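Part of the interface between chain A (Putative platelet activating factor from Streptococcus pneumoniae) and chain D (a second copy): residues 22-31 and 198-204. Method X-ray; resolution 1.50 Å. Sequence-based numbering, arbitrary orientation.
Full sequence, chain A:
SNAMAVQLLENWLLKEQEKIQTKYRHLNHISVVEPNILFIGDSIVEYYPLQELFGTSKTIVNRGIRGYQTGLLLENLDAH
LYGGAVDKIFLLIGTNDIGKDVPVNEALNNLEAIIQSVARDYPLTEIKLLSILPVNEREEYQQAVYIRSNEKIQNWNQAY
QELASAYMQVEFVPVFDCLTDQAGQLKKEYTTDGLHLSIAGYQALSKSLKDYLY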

# COMPACT_ATOMS: atom_id res chain seq x y z
N THR A 22 0.28 30.34 -5.09
CA THR A 22 1.74 30.46 -5.05
C THR A 22 2.36 29.11 -4.67
O THR A 22 3.29 28.64 -5.33
CB THR A 22 2.17 31.54 -4.05
OG1 THR A 22 1.69 32.81 -4.53
CG2 THR A 22 3.73 31.58 -3.92
N LYS A 23 1.80 28.48 -3.64
CA LYS A 23 2.32 27.20 -3.16
C LYS A 23 2.29 26.15 -4.27
O LYS A 23 3.28 25.45 -4.53
CB LYS A 23 1.51 26.72 -1.95
CG LYS A 23 1.96 25.43 -1.31
CD LYS A 23 0.91 24.93 -0.32
CE LYS A 23 1.48 23.76 0.49
NZ LYS A 23 0.43 23.24 1.47
N TYR A 24 1.13 26.04 -4.94
CA TYR A 24 0.96 25.08 -6.01
C TYR A 24 1.89 25.38 -7.18
O TYR A 24 2.48 24.47 -7.77
CB TYR A 24 -0.48 25.12 -6.50
CG TYR A 24 -1.51 24.47 -5.59
CD1 TYR A 24 -1.13 23.67 -4.50
CD2 TYR A 24 -2.87 24.62 -5.84
CE1 TYR A 24 -2.08 23.05 -3.69
CE2 TYR A 24 -3.83 23.98 -5.06
CZ TYR A 24 -3.44 23.21 -3.99
OH TYR A 24 -4.38 22.58 -3.19
N ARG A 25 2.00 26.64 -7.55
CA ARG A 25 2.88 26.95 -8.69
C ARG A 25 4.32 26.51 -8.42
O ARG A 25 4.99 25.99 -9.32
CB ARG A 25 2.85 28.44 -9.09
CG ARG A 25 1.54 28.82 -9.77
CD ARG A 25 1.52 30.27 -10.24
NE ARG A 25 0.28 30.49 -10.99
CZ ARG A 25 -0.76 31.21 -10.59
NH1 ARG A 25 -0.73 31.91 -9.46
NH2 ARG A 25 -1.81 31.27 -11.38
N HIS A 26 4.77 26.66 -7.17
CA HIS A 26 6.14 26.25 -6.85
C HIS A 26 6.23 24.72 -6.77
O HIS A 26 7.17 24.11 -7.30
CB HIS A 26 6.60 26.89 -5.54
CG HIS A 26 8.08 26.84 -5.33
ND1 HIS A 26 8.74 27.77 -4.55
CD2 HIS A 26 9.05 26.01 -5.81
CE1 HIS A 26 10.04 27.50 -4.54
NE2 HIS A 26 10.25 26.43 -5.28
N LEU A 27 5.22 24.09 -6.13
CA LEU A 27 5.21 22.61 -6.11
C LEU A 27 5.22 21.98 -7.49
O LEU A 27 5.86 20.94 -7.71
CB LEU A 27 4.00 22.06 -5.36
CG LEU A 27 4.21 22.04 -3.87
CD1 LEU A 27 2.87 21.71 -3.18
CD2 LEU A 27 5.34 21.06 -3.43
N ASN A 28 4.49 22.59 -8.42
CA ASN A 28 4.41 22.04 -9.78
C ASN A 28 5.83 21.88 -10.37
O ASN A 28 6.09 20.97 -11.14
CB ASN A 28 3.60 22.94 -10.70
CG ASN A 28 2.11 22.95 -10.34
OD1 ASN A 28 1.63 22.11 -9.56
ND2 ASN A 28 1.38 23.95 -10.89
N HIS A 29 6.74 22.77 -9.98
CA HIS A 29 8.11 22.73 -10.51
C HIS A 29 9.01 21.74 -9.77
O HIS A 29 9.87 21.08 -10.39
CB HIS A 29 8.78 24.12 -10.45
CG HIS A 29 8.13 25.16 -11.32
ND1 HIS A 29 8.10 25.07 -12.69
CD2 HIS A 29 7.52 26.32 -11.00
CE1 HIS A 29 7.44 26.11 -13.18
NE2 HIS A 29 7.10 26.90 -12.17
N ILE A 30 8.84 21.62 -8.46
CA ILE A 30 9.82 20.83 -7.72
C ILE A 30 9.31 19.49 -7.18
O ILE A 30 10.05 18.76 -6.50
CB ILE A 30 10.48 21.64 -6.59
CG1 ILE A 30 9.46 21.96 -5.49
CG2 ILE A 30 11.15 22.91 -7.17
CD1 ILE A 30 10.11 22.22 -4.13
N SER A 31 8.04 19.20 -7.44
CA SER A 31 7.44 17.95 -6.96
C SER A 31 8.31 16.76 -7.37
O SER A 31 8.89 16.73 -8.48
CB SER A 31 6.06 17.75 -7.55
OG SER A 31 5.58 16.46 -7.20
N SER D 198 7.89 28.52 3.25
CA SER D 198 7.58 28.51 1.81
C SER D 198 7.83 27.11 1.25
O SER D 198 8.38 26.23 1.92
CB SER D 198 8.53 29.49 1.12
OG SER D 198 9.86 28.98 1.24
N ILE D 199 7.50 26.89 -0.02
CA ILE D 199 7.83 25.62 -0.64
C ILE D 199 9.36 25.35 -0.65
O ILE D 199 9.79 24.21 -0.40
CB ILE D 199 7.15 25.49 -2.03
CG1 ILE D 199 5.62 25.33 -1.87
CG2 ILE D 199 7.75 24.33 -2.81
CD1 ILE D 199 5.22 24.15 -0.96
N ALA D 200 10.16 26.39 -0.93
CA ALA D 200 11.64 26.21 -0.84
C ALA D 200 12.04 25.78 0.57
O ALA D 200 12.91 24.93 0.73
CB ALA D 200 12.37 27.49 -1.22
N GLY D 201 11.40 26.38 1.58
CA GLY D 201 11.64 25.99 2.98
C GLY D 201 11.29 24.54 3.24
O GLY D 201 12.08 23.78 3.82
N TYR D 202 10.11 24.12 2.79
CA TYR D 202 9.73 22.71 2.94
C TYR D 202 10.66 21.77 2.17
O TYR D 202 10.95 20.64 2.60
CB TYR D 202 8.28 22.49 2.51
CG TYR D 202 7.25 22.85 3.56
CD1 TYR D 202 7.15 22.09 4.74
CD2 TYR D 202 6.32 23.87 3.34
CE1 TYR D 202 6.20 22.37 5.71
CE2 TYR D 202 5.35 24.17 4.31
CZ TYR D 202 5.29 23.40 5.48
OH TYR D 202 4.35 23.67 6.43
N GLN D 203 11.14 22.21 1.02
CA GLN D 203 12.04 21.35 0.25
C GLN D 203 13.33 21.15 1.05
O GLN D 203 13.89 20.04 1.11
CB GLN D 203 12.34 21.99 -1.12
CG GLN D 203 13.29 21.15 -1.94
CD GLN D 203 13.60 21.78 -3.26
OE1 GLN D 203 13.95 22.97 -3.32
NE2 GLN D 203 13.52 20.99 -4.34
N ALA D 204 13.80 22.25 1.64
CA ALA D 204 15.06 22.19 2.42
C ALA D 204 14.88 21.33 3.67
O ALA D 204 15.76 20.54 4.02
CB ALA D 204 15.49 23.60 2.81
O HOH W 1 12.97 25.80 -5.01
O HOH W 2 11.95 18.60 -4.47

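The dominant interaction is apolar packing, organised around one side chain. D:Ile199 points its CA-to-CB bond toward chain A and fits as a knob into a hole formed by A:Lys23, A:His26, A:Leu27 and A:Ile30, positions spaced i, i+3, i+4 and i+7 along one helical face. Three distances define the fit: D:Ile199 CD1 lies 3.5 Å from A:Lys23 CG and 3.7 Å from A:Leu27 CG, while D:Ile199 CG2 lies 3.4 Å from A:Ile30 CD1. The lysine therefore contributes its aliphatic portion here; its chi angles are all t, and the extended chain carries NZ to a hydrogen bond elsewhere in the structure. D:Ile199 accounts for 127 Å² of the 346 Å² buried between the stretches, both sides summed. A:Ile30 CD1 also reaches D:Gln203 CD at 3.6 Å, extending the packing one turn along the chain D helix.

The imidazole of A:His26 adds a CH-pi contact. D:Ile199 CG2 sits 3.8 Å from the ring centroid and 20° off the ring normal, which places the methyl over the face. A:His26 CE1 also approaches D:Ala200 N, at 3.8 Å.

No direct hydrogen bond crosses between the stretches; polar links run through water. Water 2 donates to A:Ile30 O at 2.8 Å from its oxygen and accepts from D:Gln203 NE2 at 2.9 Å, so it bridges a carbonyl near the helix end to the amide. Water 1 lies with its oxygen 2.8 Å from A:His26 NE2, and it donates a weak hydrogen bond to D:Gln203 OE1, 3.4 Å from that oxygen. Both ends of the D:Gln203 amide are thus engaged by solvent.

Within chain D, D:Ser198, the residue just before D:Ile199, caps the helix: D:Gly201 N donates to D:Ser198 OG at 3.0 Å, with an N-H...acceptor angle of 161°.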